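Local coordinates for protein neuraminidase (Influenza A virus, PDB 4K3Y) that folds as a six-bladed beta-propeller, the neuraminidase-like surface protein of a bat influenza A virus, whose enzymatic activity is uncertain, at residues Asn14-Asn19 / Cys331-Phe336. Residues are numbered along the deposited sequence; the frame is centred on the assembly and turned at random.
Sequences NLCSIN and CQELCF
The carbonyl oxygen of Q332 is met by two donors of unequal strength. C16 N gives Q332 O a hydrogen bond of 3.2 Å, arriving from above the carbonyl plane. L15 CA adds a CA-H...O contact of 3.4 Å to the same Q332 O. In return, Q332 N donates to N14 O over 2.7 Å, nearly straight. Q332 thus bonds to the two residues flanking L15, the pattern of a single parallel beta bridge. Beside it C16 SG and C331 SG are joined at 2.0 Å, with a disulfide torsion of 86°. C331 holds its sulfur between its backbone N and carbonyl carbon (chi1 60°), C16 beside its backbone N. L15 CD1 lies 3.7 Å from Q332 CB, the two side chains crossing at a slant. Further along, the side chains of I18 and L334 cross at about a right angle, I18 CD1 touching L334 CB at 4.1 Å, and Y200 of strand 197-202 packs against both L15 and L334. The Q332 side chain bends at chi2, and NE2 donates to E333 O over 2.9 Å in the plane of both groups. P324 O also accepts from NE2 within the same loop, whereas G12 N donates to OE1, a further bond between the two passages. The case illustrates propeller closure: strand 20-26, from the start of the chain, completes a sheet whose other strands come from its end, 335-343 among them. Just ahead of those two strands, a disulfide and two backbone hydrogen bonds join the passages leading into them, so the approach to the blade is held by a covalent bond as well as non-covalent ones.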
loop_
_atom_site.group_PDB
_atom_site.type_symbol
_atom_site.label_atom_id
_atom_site.label_comp_id
_atom_site.label_asym_id
_atom_site.label_seq_id
_atom_site.Cartn_x
_atom_site.Cartn_y
_atom_site.Cartn_z
ATOM N N ASN C 14 14.724 1.384 32.239
ATOM C CA ASN C 14 14.050 0.483 33.163
ATOM C C ASN C 14 12.913 -0.346 32.559
ATOM O O ASN C 14 11.954 0.185 31.978
ATOM C CB ASN C 14 13.612 1.228 34.427
ATOM C CG ASN C 14 14.690 1.223 35.494
ATOM O OD1 ASN C 14 15.478 0.274 35.601
ATOM N ND2 ASN C 14 14.737 2.283 36.287
ATOM N N LEU C 15 13.043 -1.659 32.705
ATOM C CA LEU C 15 12.040 -2.591 32.216
ATOM C C LEU C 15 10.764 -2.518 33.041
ATOM O O LEU C 15 10.816 -2.345 34.266
ATOM C CB LEU C 15 12.588 -4.024 32.249
ATOM C CG LEU C 15 13.086 -4.588 30.919
ATOM C CD1 LEU C 15 13.644 -3.477 30.024
ATOM C CD2 LEU C 15 14.141 -5.626 31.171
ATOM N N CYS C 16 9.624 -2.648 32.364
ATOM C CA CYS C 16 8.336 -2.782 33.042
ATOM C C CYS C 16 8.343 -4.029 33.919
ATOM O O CYS C 16 9.090 -4.978 33.661
ATOM C CB CYS C 16 7.202 -2.905 32.029
ATOM S SG CYS C 16 7.084 -1.535 30.843
ATOM N N SER C 17 7.525 -4.035 34.961
ATOM C CA SER C 17 7.404 -5.244 35.750
ATOM C C SER C 17 6.624 -6.278 34.956
ATOM O O SER C 17 5.681 -5.946 34.238
ATOM C CB SER C 17 6.738 -4.974 37.093
ATOM O OG SER C 17 7.664 -5.180 38.149
ATOM N N ILE C 18 7.040 -7.532 35.064
ATOM C CA ILE C 18 6.350 -8.602 34.367
ATOM C C ILE C 18 5.986 -9.717 35.326
ATOM O O ILE C 18 6.838 -10.212 36.071
ATOM C CB ILE C 18 7.195 -9.154 33.208
ATOM C CG1 ILE C 18 7.404 -8.055 32.161
ATOM C CG2 ILE C 18 6.509 -10.359 32.571
ATOM C CD1 ILE C 18 8.639 -8.237 31.339
ATOM N N ASN C 19 4.712 -10.097 35.322
ATOM C CA ASN C 19 4.270 -11.233 36.118
ATOM C C ASN C 19 3.414 -12.186 35.307
ATOM O O ASN C 19 3.003 -13.242 35.802
ATOM C CB ASN C 19 3.546 -10.764 37.377
ATOM C CG ASN C 19 4.471 -10.039 38.325
ATOM O OD1 ASN C 19 5.119 -10.659 39.168
ATOM N ND2 ASN C 19 4.565 -8.719 38.172
ATOM N N CYS C 331 8.220 2.957 31.121
ATOM C CA CYS C 331 9.064 1.780 31.338
ATOM C C CYS C 331 9.257 1.081 29.999
ATOM O O CYS C 331 8.456 1.280 29.074
ATOM C CB CYS C 331 8.440 0.826 32.359
ATOM S SG CYS C 331 6.803 0.202 31.882
ATOM N N GLN C 332 10.317 0.276 29.886
ATOM C CA GLN C 332 10.648 -0.366 28.611
ATOM C C GLN C 332 10.009 -1.757 28.509
ATOM O O GLN C 332 10.349 -2.660 29.281
ATOM C CB GLN C 332 12.162 -0.448 28.420
ATOM C CG GLN C 332 12.594 -1.246 27.183
ATOM C CD GLN C 332 12.020 -0.682 25.883
ATOM O OE1 GLN C 332 12.323 0.454 25.497
ATOM N NE2 GLN C 332 11.183 -1.473 25.206
ATOM N N GLU C 333 9.082 -1.931 27.561
ATOM C CA GLU C 333 8.365 -3.207 27.435
ATOM C C GLU C 333 9.201 -4.322 26.767
ATOM O O GLU C 333 10.015 -4.068 25.869
ATOM C CB GLU C 333 7.005 -3.005 26.741
ATOM C CG GLU C 333 6.282 -4.291 26.291
ATOM C CD GLU C 333 5.586 -5.062 27.424
ATOM O OE1 GLU C 333 6.164 -5.196 28.526
ATOM O OE2 GLU C 333 4.453 -5.551 27.205
ATOM N N LEU C 334 9.005 -5.553 27.231
ATOM C CA LEU C 334 9.745 -6.706 26.727
ATOM C C LEU C 334 8.783 -7.758 26.186
ATOM O O LEU C 334 7.736 -8.046 26.781
ATOM C CB LEU C 334 10.615 -7.300 27.842
ATOM C CG LEU C 334 11.637 -8.370 27.472
ATOM C CD1 LEU C 334 12.478 -7.936 26.265
ATOM C CD2 LEU C 334 12.531 -8.704 28.676
ATOM N N CYS C 335 9.142 -8.328 25.046
ATOM C CA CYS C 335 8.308 -9.333 24.393
ATOM C C CYS C 335 9.134 -10.511 23.892
ATOM O O CYS C 335 10.365 -10.434 23.808
ATOM C CB CYS C 335 7.597 -8.713 23.185
ATOM S SG CYS C 335 6.540 -7.317 23.570
ATOM N N PHE C 336 8.457 -11.594 23.535
ATOM C CA PHE C 336 9.135 -12.672 22.813
ATOM C C PHE C 336 8.290 -13.257 21.682
ATOM O O PHE C 336 7.050 -13.153 21.683
ATOM C CB PHE C 336 9.683 -13.770 23.756
ATOM C CG PHE C 336 8.635 -14.491 24.540
ATOM C CD1 PHE C 336 7.993 -15.604 24.002
ATOM C CD2 PHE C 336 8.313 -14.090 25.834
ATOM C CE1 PHE C 336 7.020 -16.289 24.731
ATOM C CE2 PHE C 336 7.340 -14.778 26.576
ATOM C CZ PHE C 336 6.694 -15.874 26.018
#